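Local coordinates for NTF2-like Protein (Anabaena variabilis ATCC 29413, PDB 3DMC), which is of unknown function but adopts the NTF2-like fold of the SnoaL-like family, whose cone of helix and curved sheet often encloses a ligand pocket, at residues 16-21 and 111-116; 31-36 and 118-123; 45-50 and 125-130; 75-80 and 92-97. One frame throughout, in Å; residues are numbered along the deposited sequence. Where two conformers were deposited one is given.

Contact 1 of 4, residues 16-21 and 111-116; sequences QGFEFF and VSFDVR
Phe113 reaches from strand 103-116 to the backbone of helix 9-27, and Phe18 comes down from the helix to meet both Phe113 and Val111. From CB outward, Phe18 first sets CG anti to the backbone N (chi1 -158°), beside the carbonyl carbon. On one side of the ring CD1 lies 4.2 Å from Phe113 CZ, and one atom further out CE1 is 3.7 Å from Val111 CG2 in the conformer given. Both partners sit at the edge of the Phe18 ring, near its plane; CZ at the tip packs against Phe94. Phe18 N lies at the edge of the Phe113 ring, 3.9 Å from Phe113 CE2; Gly17 C is also near, 4.0 Å from that atom. A side chain on Gly17 would point at this ring, and a CB placed there would come tight against CE2. One turn along, Phe21 CZ touches the other branch of the same Val111 conformer, CG1, at 4.2 Å. The side chains that meet are apolar, and no hydrogen bond crosses this buried seam. Phe92 stacks on Phe18 and also meets Phe113, extending the aromatic cluster. A long N-terminal helix laid against the concave face of a curved sheet is the hallmark of the NTF2-like fold.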
loop_
_atom_site.group_PDB
_atom_site.type_symbol
_atom_site.label_atom_id
_atom_site.label_comp_id
_atom_site.label_asym_id
_atom_site.label_seq_id
_atom_site.Cartn_x
_atom_site.Cartn_y
_atom_site.Cartn_z
ATOM N N GLN A 16 8.319 -14.284 -7.437
ATOM C CA GLN A 16 9.237 -15.249 -6.824
ATOM C C GLN A 16 9.615 -14.740 -5.453
ATOM O O GLN A 16 9.634 -15.481 -4.488
ATOM C CB GLN A 16 10.493 -15.489 -7.657
ATOM C CG GLN A 16 11.411 -16.535 -7.035
ATOM C CD GLN A 16 10.727 -17.899 -6.894
ATOM O OE1 GLN A 16 10.314 -18.309 -5.796
ATOM N NE2 GLN A 16 10.585 -18.591 -8.014
ATOM N N GLY A 17 9.914 -13.460 -5.369
ATOM C CA GLY A 17 10.186 -12.817 -4.072
ATOM C C GLY A 17 9.056 -12.997 -3.083
ATOM O O GLY A 17 9.295 -13.265 -1.884
ATOM N N PHE A 18 7.829 -12.894 -3.584
ATOM C CA PHE A 18 6.654 -12.973 -2.707
ATOM C C PHE A 18 6.492 -14.403 -2.192
ATOM O O PHE A 18 6.131 -14.632 -1.052
ATOM C CB PHE A 18 5.369 -12.474 -3.349
ATOM C CG PHE A 18 4.344 -12.067 -2.343
ATOM C CD1 PHE A 18 4.540 -10.916 -1.582
ATOM C CD2 PHE A 18 3.222 -12.836 -2.118
ATOM C CE1 PHE A 18 3.613 -10.532 -0.641
ATOM C CE2 PHE A 18 2.289 -12.463 -1.154
ATOM C CZ PHE A 18 2.496 -11.294 -0.418
ATOM N N GLU A 19 6.836 -15.374 -3.028
ATOM C CA GLU A 19 6.849 -16.772 -2.562
ATOM C C GLU A 19 7.829 -16.935 -1.408
ATOM O O GLU A 19 7.509 -17.527 -0.404
ATOM C CB GLU A 19 7.251 -17.716 -3.698
ATOM C CG GLU A 19 6.178 -17.873 -4.727
ATOM C CD GLU A 19 5.111 -18.861 -4.323
ATOM O OE1 GLU A 19 5.447 -20.024 -4.022
ATOM O OE2 GLU A 19 3.925 -18.471 -4.284
ATOM N N PHE A 20 9.042 -16.418 -1.560
ATOM C CA PHE A 20 10.060 -16.557 -0.502
ATOM C C PHE A 20 9.688 -15.749 0.752
ATOM O O PHE A 20 10.023 -16.128 1.881
ATOM C CB PHE A 20 11.500 -16.249 -0.969
ATOM C CG PHE A 20 12.001 -17.240 -1.983
ATOM C CD1 PHE A 20 11.564 -18.538 -1.932
ATOM C CD2 PHE A 20 12.873 -16.872 -2.992
ATOM C CE1 PHE A 20 11.981 -19.480 -2.867
ATOM C CE2 PHE A 20 13.299 -17.812 -3.935
ATOM C CZ PHE A 20 12.841 -19.117 -3.863
ATOM N N PHE A 21 8.938 -14.674 0.535
ATOM C CA PHE A 21 8.462 -13.804 1.634
ATOM C C PHE A 21 7.371 -14.561 2.418
ATOM O O PHE A 21 7.375 -14.628 3.648
ATOM C CB PHE A 21 7.925 -12.492 1.044
ATOM C CG PHE A 21 7.300 -11.571 2.032
ATOM C CD1 PHE A 21 8.062 -10.727 2.844
ATOM C CD2 PHE A 21 5.921 -11.461 2.082
ATOM C CE1 PHE A 21 7.432 -9.823 3.727
ATOM C CE2 PHE A 21 5.304 -10.566 2.946
ATOM C CZ PHE A 21 6.038 -9.767 3.751
ATOM N N VAL A 111 2.732 -4.641 0.603
ATOM C CA VAL A 111 4.175 -4.563 0.413
ATOM C C VAL A 111 4.481 -4.344 -1.056
ATOM O O VAL A 111 3.935 -4.994 -1.951
ATOM C CB VAL A 111 4.956 -5.782 0.957
ATOM C CG1 VAL A 111 4.642 -6.005 2.460
ATOM C CG2 VAL A 111 4.712 -7.038 0.111
ATOM N N SER A 112 5.394 -3.410 -1.253
ATOM C CA SER A 112 5.806 -2.931 -2.550
ATOM C C SER A 112 7.281 -3.293 -2.753
ATOM O O SER A 112 8.095 -3.047 -1.876
ATOM C CB SER A 112 5.608 -1.407 -2.598
ATOM O OG SER A 112 5.938 -0.876 -3.859
ATOM N N PHE A 113 7.570 -3.962 -3.862
ATOM C CA PHE A 113 8.969 -4.273 -4.235
ATOM C C PHE A 113 9.366 -3.483 -5.491
ATOM O O PHE A 113 8.562 -3.348 -6.433
ATOM C CB PHE A 113 9.145 -5.774 -4.640
ATOM C CG PHE A 113 8.760 -6.793 -3.588
ATOM C CD1 PHE A 113 8.772 -6.506 -2.258
ATOM C CD2 PHE A 113 8.489 -8.114 -3.967
ATOM C CE1 PHE A 113 8.443 -7.461 -1.300
ATOM C CE2 PHE A 113 8.174 -9.057 -3.027
ATOM C CZ PHE A 113 8.166 -8.737 -1.677
ATOM N N ASP A 114 10.629 -3.058 -5.560
ATOM C CA ASP A 114 11.243 -2.708 -6.850
ATOM C C ASP A 114 12.104 -3.869 -7.294
ATOM O O ASP A 114 12.816 -4.479 -6.485
ATOM C CB ASP A 114 12.128 -1.470 -6.745
ATOM C CG ASP A 114 11.346 -0.194 -6.728
ATOM O OD1 ASP A 114 10.115 -0.222 -6.582
ATOM O OD2 ASP A 114 11.970 0.868 -6.909
ATOM N N VAL A 115 12.064 -4.122 -8.589
ATOM C CA VAL A 115 12.877 -5.171 -9.224
ATOM C C VAL A 115 13.981 -4.593 -10.081
ATOM O O VAL A 115 13.793 -3.634 -10.848
ATOM C CB VAL A 115 12.004 -6.098 -10.086
ATOM C CG1 VAL A 115 12.853 -7.106 -10.883
ATOM C CG2 VAL A 115 10.997 -6.847 -9.219
ATOM N N ARG A 116 15.138 -5.213 -9.921
ATOM C CA ARG A 116 16.320 -4.941 -10.743
ATOM C C ARG A 116 16.946 -6.251 -11.215
ATOM O O ARG A 116 17.603 -6.971 -10.446
ATOM C CB ARG A 116 17.335 -4.089 -9.990
ATOM C CG ARG A 116 18.479 -3.585 -10.887
ATOM C CD ARG A 116 19.711 -3.137 -10.084
ATOM N NE ARG A 116 19.369 -2.012 -9.234
ATOM C CZ ARG A 116 19.817 -1.831 -7.997
ATOM N NH1 ARG A 116 20.655 -2.687 -7.448
ATOM N NH2 ARG A 116 19.405 -0.781 -7.313
#

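Contact 2 of 4, residues 31-36 and 118-123; sequences QKFLDM and DKICSY
At one end of the NTF2-like sheet, the short helix 31-34 and the turn that leads from it into strand 37-38 dock onto the start of strand 119-127. One polar bond joins them: Ile120 N gives its hydrogen to Met36 O at 2.9 Å, nearly straight at 170° and almost along the C=O axis. The same oxygen lies against the Lys119 side chain, 3.1 Å from Lys119 CB, while the rest of that chain runs on extended. Met36, a selenomethionine, bends at chi3 (82°), which places CE 4.2 Å from Ile120 CD1 and 4.0 Å from Asp118 O. Deeper in, Phe33 spans two strand residues: its CE1 is 4.3 Å from Ile120 CD1, and its CZ is 4.4 Å from Tyr123 CD2. Phe64 meets the Phe33 ring edge-to-face. Chemically, then, the one backbone bond pins Met36 O to the strand, while the rest of the contact is mostly apolar packing by Phe33 and Met36.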
loop_
_atom_site.group_PDB
_atom_site.type_symbol
_atom_site.label_atom_id
_atom_site.label_comp_id
_atom_site.label_asym_id
_atom_site.label_seq_id
_atom_site.Cartn_x
_atom_site.Cartn_y
_atom_site.Cartn_z
ATOM N N GLN A 31 16.486 -17.045 4.398
ATOM C CA GLN A 31 17.662 -17.018 3.509
ATOM C C GLN A 31 17.307 -16.902 2.032
ATOM O O GLN A 31 17.977 -16.209 1.269
ATOM C CB GLN A 31 18.608 -18.200 3.740
ATOM C CG GLN A 31 19.989 -17.908 3.179
ATOM C CD GLN A 31 20.584 -16.630 3.759
ATOM O OE1 GLN A 31 20.671 -16.473 4.981
ATOM N NE2 GLN A 31 20.991 -15.709 2.888
ATOM N N LYS A 32 16.228 -17.555 1.626
ATOM C CA LYS A 32 15.884 -17.636 0.204
ATOM C C LYS A 32 15.449 -16.249 -0.265
ATOM O O LYS A 32 15.810 -15.805 -1.351
ATOM C CB LYS A 32 14.823 -18.706 -0.076
ATOM C CG LYS A 32 15.399 -20.109 -0.020
ATOM C CD LYS A 32 14.576 -21.084 -0.810
ATOM C CE LYS A 32 15.166 -22.500 -0.746
ATOM N NZ LYS A 32 16.495 -22.593 -1.418
ATOM N N PHE A 33 14.677 -15.571 0.588
ATOM C CA PHE A 33 14.258 -14.186 0.303
ATOM C C PHE A 33 15.478 -13.259 0.252
ATOM O O PHE A 33 15.635 -12.470 -0.673
ATOM C CB PHE A 33 13.221 -13.675 1.326
ATOM C CG PHE A 33 12.723 -12.311 1.012
ATOM C CD1 PHE A 33 11.936 -12.102 -0.121
ATOM C CD2 PHE A 33 13.013 -11.230 1.839
ATOM C CE1 PHE A 33 11.447 -10.839 -0.433
ATOM C CE2 PHE A 33 12.535 -9.972 1.519
ATOM C CZ PHE A 33 11.753 -9.783 0.364
ATOM N N LEU A 34 16.348 -13.373 1.246
ATOM C CA LEU A 34 17.528 -12.512 1.351
ATOM C C LEU A 34 18.445 -12.665 0.140
ATOM O O LEU A 34 19.039 -11.705 -0.352
ATOM C CB LEU A 34 18.324 -12.831 2.626
ATOM C CG LEU A 34 17.694 -12.430 3.953
ATOM C CD1 LEU A 34 18.460 -13.035 5.117
ATOM C CD2 LEU A 34 17.616 -10.901 4.090
ATOM N N ASP A 35 18.523 -13.893 -0.343
ATOM C CA ASP A 35 19.428 -14.219 -1.441
ATOM C C ASP A 35 18.980 -13.498 -2.720
ATOM O O ASP A 35 19.743 -13.335 -3.683
ATOM C CB ASP A 35 19.511 -15.733 -1.670
ATOM C CG ASP A 35 20.399 -16.436 -0.651
ATOM O OD1 ASP A 35 21.084 -15.767 0.143
ATOM O OD2 ASP A 35 20.411 -17.691 -0.648
HETATM N N MSE A 36 17.720 -13.078 -2.726
HETATM C CA MSE A 36 17.173 -12.434 -3.912
HETATM C C MSE A 36 17.280 -10.934 -3.840
HETATM O O MSE A 36 16.834 -10.238 -4.753
HETATM C CB MSE A 36 15.712 -12.806 -4.119
HETATM C CG MSE A 36 15.524 -14.044 -4.942
HETATM SE SE MSE A 36 13.647 -14.100 -5.146
HETATM C CE MSE A 36 13.410 -12.844 -6.656
ATOM N N ASP A 118 17.298 -9.876 -11.891
ATOM C CA ASP A 118 16.788 -11.120 -11.321
ATOM C C ASP A 118 16.651 -10.969 -9.822
ATOM O O ASP A 118 16.429 -11.930 -9.096
ATOM C CB ASP A 118 17.652 -12.329 -11.706
ATOM C CG ASP A 118 19.070 -12.245 -11.188
ATOM O OD1 ASP A 118 19.598 -11.116 -11.021
ATOM O OD2 ASP A 118 19.665 -13.317 -10.966
ATOM N N LYS A 119 16.744 -9.715 -9.384
ATOM C CA LYS A 119 16.656 -9.377 -7.952
ATOM C C LYS A 119 15.686 -8.239 -7.591
ATOM O O LYS A 119 15.160 -7.528 -8.446
ATOM C CB LYS A 119 18.050 -9.056 -7.401
ATOM C CG LYS A 119 18.948 -10.284 -7.343
ATOM C CD LYS A 119 20.374 -9.984 -7.004
ATOM C CE LYS A 119 21.218 -11.251 -7.106
ATOM N NZ LYS A 119 22.650 -10.997 -6.779
ATOM N N ILE A 120 15.542 -8.093 -6.279
ATOM C CA ILE A 120 14.724 -7.034 -5.625
ATOM C C ILE A 120 15.639 -6.047 -4.924
ATOM O O ILE A 120 16.503 -6.446 -4.111
ATOM C CB ILE A 120 13.725 -7.661 -4.608
ATOM C CG1 ILE A 120 12.711 -8.545 -5.362
ATOM C CG2 ILE A 120 13.047 -6.585 -3.717
ATOM C CD1 ILE A 120 11.955 -9.544 -4.466
ATOM N N CYS A 121 15.438 -4.756 -5.229
ATOM C CA CYS A 121 16.349 -3.697 -4.751
ATOM C C CYS A 121 15.732 -2.809 -3.674
ATOM O O CYS A 121 16.415 -2.079 -2.960
ATOM C CB CYS A 121 16.864 -2.834 -5.924
ATOM S SG CYS A 121 15.604 -2.100 -6.985
ATOM N N SER A 122 14.426 -2.919 -3.488
ATOM C CA SER A 122 13.817 -2.188 -2.368
ATOM C C SER A 122 12.452 -2.757 -2.001
ATOM O O SER A 122 11.821 -3.468 -2.780
ATOM C CB SER A 122 13.677 -0.706 -2.685
ATOM O OG SER A 122 12.782 -0.525 -3.764
ATOM N N TYR A 123 12.054 -2.385 -0.796
ATOM C CA TYR A 123 10.866 -2.895 -0.134
ATOM C C TYR A 123 10.226 -1.790 0.682
ATOM O O TYR A 123 10.904 -1.052 1.356
ATOM C CB TYR A 123 11.331 -4.055 0.765
ATOM C CG TYR A 123 10.377 -4.642 1.778
ATOM C CD1 TYR A 123 9.978 -3.934 2.920
ATOM C CD2 TYR A 123 9.930 -5.933 1.633
ATOM C CE1 TYR A 123 9.142 -4.516 3.883
ATOM C CE2 TYR A 123 9.097 -6.515 2.565
ATOM C CZ TYR A 123 8.724 -5.823 3.701
ATOM O OH TYR A 123 7.886 -6.454 4.593
#

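Contact 3 of 4, residues 45-50 and 125-130; sequences FPMGEF and EYFGSD
Phe45 and Glu125 both carry CG anti to the backbone N (chi1 -173° in Phe45), and their side chains run side by side in the same direction, whereas Phe127 has CG beside its backbone N (-57°). Here the loop after strand 41-45 packs on the end of strand 119-127, next to the second subunit, whose Glu93 bonds to Tyr126 OH. Pro46 CG sits over the centre of one Phe127 face, 3.8 Å from the centroid, in a CH-pi contact. The two phenyl rings form an offset edge-to-face pair, centroids 5.6 Å apart and planes at 78°, with the edge of Phe127 turned to the face of Phe45. Met47, a selenomethionine, adds CG at the Phe127 rim, 4.1 Å from CE2. An alanine in place of Phe127 would probably leave Pro46 CG without this aromatic face, though Pro46 also packs on Phe127 of the second subunit, and open a gap beside Phe45. Glu125 OE1, hydrogen-bonded to Tyr123 OH, lies in the plane of the Phe45 ring, 3.7 Å from CE1. The positive rim would thus be expected to suit the carboxylate, which also lies close to a bound acetate.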
loop_
_atom_site.group_PDB
_atom_site.type_symbol
_atom_site.label_atom_id
_atom_site.label_comp_id
_atom_site.label_asym_id
_atom_site.label_seq_id
_atom_site.Cartn_x
_atom_site.Cartn_y
_atom_site.Cartn_z
ATOM N N PHE A 45 9.794 0.899 6.648
ATOM C CA PHE A 45 8.827 0.318 7.579
ATOM C C PHE A 45 8.190 1.424 8.462
ATOM O O PHE A 45 8.793 2.431 8.736
ATOM C CB PHE A 45 9.523 -0.796 8.381
ATOM C CG PHE A 45 8.612 -1.598 9.265
ATOM C CD1 PHE A 45 7.924 -2.692 8.768
ATOM C CD2 PHE A 45 8.470 -1.276 10.611
ATOM C CE1 PHE A 45 7.099 -3.446 9.597
ATOM C CE2 PHE A 45 7.645 -2.019 11.433
ATOM C CZ PHE A 45 6.963 -3.104 10.930
ATOM N N PRO A 46 6.919 1.248 8.869
ATOM C CA PRO A 46 6.234 2.426 9.385
ATOM C C PRO A 46 6.589 2.911 10.765
ATOM O O PRO A 46 6.437 4.095 11.046
ATOM C CB PRO A 46 4.751 2.002 9.360
ATOM C CG PRO A 46 4.701 0.905 8.341
ATOM C CD PRO A 46 5.979 0.174 8.515
HETATM N N MSE A 47 7.029 1.998 11.618
HETATM C CA MSE A 47 7.198 2.305 13.045
HETATM C C MSE A 47 8.206 1.434 13.750
HETATM O O MSE A 47 8.615 0.375 13.286
HETATM C CB MSE A 47 5.847 2.226 13.795
HETATM C CG MSE A 47 5.278 0.848 13.934
HETATM SE SE MSE A 47 3.553 0.882 14.917
HETATM C CE MSE A 47 3.986 -0.082 16.551
ATOM N N GLY A 48 8.562 1.926 14.914
ATOM C CA GLY A 48 9.357 1.206 15.878
ATOM C C GLY A 48 10.809 1.280 15.539
ATOM O O GLY A 48 11.257 2.231 14.912
ATOM N N GLU A 49 11.514 0.254 15.975
ATOM C CA GLU A 49 12.978 0.206 15.840
ATOM C C GLU A 49 13.410 0.392 14.408
ATOM O O GLU A 49 14.436 1.002 14.140
ATOM C CB GLU A 49 13.538 -1.130 16.342
ATOM C CG GLU A 49 15.015 -1.361 15.946
ATOM C CD GLU A 49 15.492 -2.753 16.347
ATOM O OE1 GLU A 49 14.644 -3.557 16.813
ATOM O OE2 GLU A 49 16.704 -3.045 16.199
ATOM N N PHE A 50 12.628 -0.173 13.494
ATOM C CA PHE A 50 12.931 -0.154 12.062
ATOM C C PHE A 50 12.139 0.910 11.282
ATOM O O PHE A 50 12.035 0.881 10.061
ATOM C CB PHE A 50 12.729 -1.549 11.459
ATOM C CG PHE A 50 13.668 -2.593 12.012
ATOM C CD1 PHE A 50 14.925 -2.769 11.453
ATOM C CD2 PHE A 50 13.306 -3.380 13.082
ATOM C CE1 PHE A 50 15.805 -3.730 11.955
ATOM C CE2 PHE A 50 14.174 -4.334 13.600
ATOM C CZ PHE A 50 15.433 -4.511 13.033
ATOM N N GLU A 125 6.675 -1.343 3.203
ATOM C CA GLU A 125 5.526 -1.913 3.903
ATOM C C GLU A 125 4.571 -0.865 4.448
ATOM O O GLU A 125 4.964 0.141 5.058
ATOM C CB GLU A 125 5.980 -2.871 5.016
ATOM C CG GLU A 125 4.776 -3.553 5.674
ATOM C CD GLU A 125 5.100 -4.698 6.611
ATOM O OE1 GLU A 125 6.183 -5.311 6.501
ATOM O OE2 GLU A 125 4.223 -4.988 7.462
ATOM N N TYR A 126 3.287 -1.135 4.194
ATOM C CA TYR A 126 2.175 -0.267 4.630
ATOM C C TYR A 126 1.120 -1.098 5.380
ATOM O O TYR A 126 0.820 -2.235 4.984
ATOM C CB TYR A 126 1.490 0.391 3.427
ATOM C CG TYR A 126 2.374 1.161 2.466
ATOM C CD1 TYR A 126 3.139 0.509 1.477
ATOM C CD2 TYR A 126 2.445 2.560 2.529
ATOM C CE1 TYR A 126 3.908 1.224 0.575
ATOM C CE2 TYR A 126 3.260 3.288 1.629
ATOM C CZ TYR A 126 4.000 2.598 0.658
ATOM O OH TYR A 126 4.785 3.315 -0.238
ATOM N N PHE A 127 0.576 -0.527 6.453
ATOM C CA PHE A 127 -0.455 -1.185 7.296
ATOM C C PHE A 127 -1.848 -0.719 6.867
ATOM O O PHE A 127 -2.090 0.485 6.773
ATOM C CB PHE A 127 -0.308 -0.809 8.795
ATOM C CG PHE A 127 1.042 -1.109 9.426
ATOM C CD1 PHE A 127 1.892 -2.055 8.891
ATOM C CD2 PHE A 127 1.400 -0.496 10.612
ATOM C CE1 PHE A 127 3.132 -2.359 9.518
ATOM C CE2 PHE A 127 2.608 -0.784 11.250
ATOM C CZ PHE A 127 3.476 -1.712 10.703
ATOM N N GLY A 128 -2.772 -1.675 6.675
ATOM C CA GLY A 128 -4.134 -1.398 6.209
ATOM C C GLY A 128 -5.232 -1.653 7.215
ATOM O O GLY A 128 -6.385 -1.365 6.946
ATOM N N SER A 129 -4.876 -2.238 8.360
ATOM C CA SER A 129 -5.817 -2.421 9.456
ATOM C C SER A 129 -5.138 -2.147 10.805
ATOM O O SER A 129 -4.074 -1.509 10.880
ATOM C CB SER A 129 -6.435 -3.824 9.400
ATOM O OG SER A 129 -7.592 -3.978 10.232
ATOM N N ASP A 130 -5.704 -2.735 11.845
ATOM C CA ASP A 130 -5.377 -2.405 13.245
ATOM C C ASP A 130 -4.720 -3.554 14.006
ATOM O O ASP A 130 -4.552 -3.496 15.215
ATOM C CB ASP A 130 -6.607 -1.949 14.025
ATOM C CG ASP A 130 -7.658 -3.005 14.137
ATOM O OD1 ASP A 130 -7.424 -4.128 13.635
ATOM O OD2 ASP A 130 -8.712 -2.691 14.744
#

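Contact 4 of 4, residues 75-80 and 92-97; sequences IQISSL and FEFRDE
Strands 75-85 and 89-100 pair antiparallel as a beta hairpin, and a classic beta bulge interrupts the register, Ser78 and Ser79 both facing Arg95. Before the bulge, Gln76 and Glu97 exchange two backbone hydrogen bonds; at the bulge, Arg95 O takes Ser78 N at 2.8 Å and, weakly, Ser79 N at 3.4 Å. Beyond it, Arg95 N returns a bond to Ser79 O. On the face of the sheet turned to helix 9-27, Ile77 CD1 lies over the Phe94 ring, offset toward its rim, and the two side chains cross at about a right angle. Leu80 CD1 reaches the edge of the Phe92 ring, 3.9 Å from Phe92 CD2. At the other end of the pair, Ile75 CG2 packs 3.7 Å from Asp96 OD2, a carboxylate close to a bound acetate. The other face is polar. Arg95 bends at chi3 (56°), which places NE, bonded to Asn134 O; the guanidinium meets Ser79 at its edge. An alanine in place of Arg95 would probably leave Ser79 OG without its guanidinium donor and Asn134 O without its bond from NE. Ser79 OG has a second partner in Asp81, and Ser78 OG rests 3.4 Å from Glu97 CG. Arg95 NH1 meets Ser79 OG at 2.9 Å, the oxygen lying 5° from the guanidinium plane.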
loop_
_atom_site.group_PDB
_atom_site.type_symbol
_atom_site.label_atom_id
_atom_site.label_comp_id
_atom_site.label_asym_id
_atom_site.label_seq_id
_atom_site.Cartn_x
_atom_site.Cartn_y
_atom_site.Cartn_z
ATOM N N ILE A 75 3.434 -16.543 10.650
ATOM C CA ILE A 75 2.342 -15.749 10.066
ATOM C C ILE A 75 1.934 -16.387 8.751
ATOM O O ILE A 75 2.776 -16.784 7.944
ATOM C CB ILE A 75 2.749 -14.307 9.781
ATOM C CG1 ILE A 75 2.958 -13.551 11.090
ATOM C CG2 ILE A 75 1.685 -13.553 8.928
ATOM C CD1 ILE A 75 3.740 -12.283 10.916
ATOM N N GLN A 76 0.631 -16.531 8.604
ATOM C CA GLN A 76 0.001 -17.052 7.385
ATOM C C GLN A 76 -0.558 -15.902 6.541
ATOM O O GLN A 76 -1.098 -14.897 7.072
ATOM C CB GLN A 76 -1.150 -18.003 7.698
ATOM C CG GLN A 76 -0.697 -19.393 8.157
ATOM C CD GLN A 76 0.077 -20.142 7.095
ATOM O OE1 GLN A 76 -0.357 -20.250 5.951
ATOM N NE2 GLN A 76 1.269 -20.643 7.469
ATOM N N ILE A 77 -0.445 -16.077 5.239
ATOM C CA ILE A 77 -1.104 -15.195 4.272
ATOM C C ILE A 77 -2.427 -15.838 3.913
ATOM O O ILE A 77 -2.485 -16.877 3.239
ATOM C CB ILE A 77 -0.220 -14.875 3.030
ATOM C CG1 ILE A 77 0.968 -14.037 3.469
ATOM C CG2 ILE A 77 -1.010 -14.111 1.964
ATOM C CD1 ILE A 77 1.825 -13.525 2.318
ATOM N N SER A 78 -3.468 -15.202 4.444
ATOM C CA SER A 78 -4.844 -15.693 4.399
ATOM C C SER A 78 -5.397 -15.530 2.987
ATOM O O SER A 78 -6.105 -16.378 2.452
ATOM C CB SER A 78 -5.722 -14.953 5.429
ATOM O OG SER A 78 -5.232 -15.145 6.761
ATOM N N SER A 79 -5.046 -14.408 2.397
ATOM C CA SER A 79 -5.410 -14.118 1.001
ATOM C C SER A 79 -4.459 -13.114 0.399
ATOM O O SER A 79 -4.014 -12.169 1.067
ATOM C CB SER A 79 -6.835 -13.574 0.883
ATOM O OG SER A 79 -6.971 -12.318 1.528
ATOM N N LEU A 80 -4.185 -13.329 -0.870
ATOM C CA LEU A 80 -3.491 -12.342 -1.733
ATOM C C LEU A 80 -4.513 -11.771 -2.717
ATOM O O LEU A 80 -4.970 -12.491 -3.636
ATOM C CB LEU A 80 -2.323 -12.986 -2.478
ATOM C CG LEU A 80 -1.568 -12.040 -3.429
ATOM C CD1 LEU A 80 -0.942 -10.816 -2.671
ATOM C CD2 LEU A 80 -0.508 -12.828 -4.214
ATOM N N PHE A 92 1.793 -5.933 -3.646
ATOM C CA PHE A 92 0.988 -7.047 -3.168
ATOM C C PHE A 92 0.126 -6.540 -2.021
ATOM O O PHE A 92 0.639 -6.138 -0.998
ATOM C CB PHE A 92 1.921 -8.159 -2.668
ATOM C CG PHE A 92 2.781 -8.748 -3.739
ATOM C CD1 PHE A 92 4.038 -8.161 -4.053
ATOM C CD2 PHE A 92 2.379 -9.880 -4.436
ATOM C CE1 PHE A 92 4.821 -8.691 -5.039
ATOM C CE2 PHE A 92 3.185 -10.410 -5.425
ATOM C CZ PHE A 92 4.391 -9.815 -5.728
ATOM N N GLU A 93 -1.188 -6.598 -2.213
ATOM C CA GLU A 93 -2.144 -6.257 -1.185
ATOM C C GLU A 93 -2.697 -7.580 -0.678
ATOM O O GLU A 93 -3.342 -8.351 -1.432
ATOM C CB GLU A 93 -3.286 -5.395 -1.715
ATOM C CG GLU A 93 -2.903 -4.000 -2.161
ATOM C CD GLU A 93 -4.090 -3.250 -2.725
ATOM O OE1 GLU A 93 -5.101 -3.118 -1.969
ATOM O OE2 GLU A 93 -4.003 -2.809 -3.899
ATOM N N PHE A 94 -2.456 -7.809 0.604
ATOM C CA PHE A 94 -2.783 -9.099 1.232
ATOM C C PHE A 94 -3.369 -8.996 2.654
ATOM O O PHE A 94 -3.374 -7.934 3.292
ATOM C CB PHE A 94 -1.599 -10.083 1.158
ATOM C CG PHE A 94 -0.406 -9.684 1.990
ATOM C CD1 PHE A 94 0.616 -8.898 1.469
ATOM C CD2 PHE A 94 -0.298 -10.109 3.306
ATOM C CE1 PHE A 94 1.699 -8.551 2.248
ATOM C CE2 PHE A 94 0.775 -9.755 4.078
ATOM C CZ PHE A 94 1.783 -8.972 3.555
ATOM N N ARG A 95 -3.886 -10.134 3.115
ATOM C CA ARG A 95 -4.443 -10.276 4.481
ATOM C C ARG A 95 -3.651 -11.363 5.160
ATOM O O ARG A 95 -3.332 -12.386 4.524
ATOM C CB ARG A 95 -5.956 -10.632 4.444
ATOM C CG ARG A 95 -6.870 -9.530 3.884
ATOM C CD ARG A 95 -8.262 -9.999 3.479
ATOM N NE ARG A 95 -8.907 -10.649 4.634
ATOM C CZ ARG A 95 -9.007 -11.974 4.795
ATOM N NH1 ARG A 95 -8.526 -12.804 3.876
ATOM N NH2 ARG A 95 -9.594 -12.476 5.887
ATOM N N ASP A 96 -3.260 -11.118 6.416
ATOM C CA ASP A 96 -2.448 -12.079 7.128
ATOM C C ASP A 96 -2.915 -12.284 8.559
ATOM O O ASP A 96 -3.763 -11.543 9.110
ATOM C CB ASP A 96 -0.944 -11.776 7.008
ATOM C CG ASP A 96 -0.494 -10.503 7.723
ATOM O OD1 ASP A 96 -1.327 -9.796 8.332
ATOM O OD2 ASP A 96 0.739 -10.230 7.643
ATOM N N GLU A 97 -2.388 -13.351 9.114
ATOM C CA GLU A 97 -2.648 -13.678 10.517
ATOM C C GLU A 97 -1.676 -14.659 11.109
ATOM O O GLU A 97 -1.132 -15.528 10.428
ATOM C CB GLU A 97 -4.046 -14.216 10.689
ATOM C CG GLU A 97 -4.284 -15.510 10.014
ATOM C CD GLU A 97 -5.699 -16.012 10.265
ATOM O OE1 GLU A 97 -6.479 -15.282 10.930
ATOM O OE2 GLU A 97 -6.022 -17.126 9.811
#

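Overall arrangement
All four contacts draw on one curved mixed sheet. Contacts 1 and 2 are nearest, centres about 7 Å apart, and join where neighbouring strands 103-116 and 119-127 pair through Asp114, Cys121 and Ser122. Contact 4, about 14 Å from contact 1, meets it through Phe18 and the bond between Val111 and Phe92. Contact 3 lies about 20 Å from contact 2, at the other end of strand 119-127. Along the chain, contacts 1, 2 and 3 cross one another, while contact 4 is a local hairpin nested inside all three. Early helices and loops are thus tied to late strands, consistent with the cone of the NTF2-like fold; all four contacts also reach the second subunit.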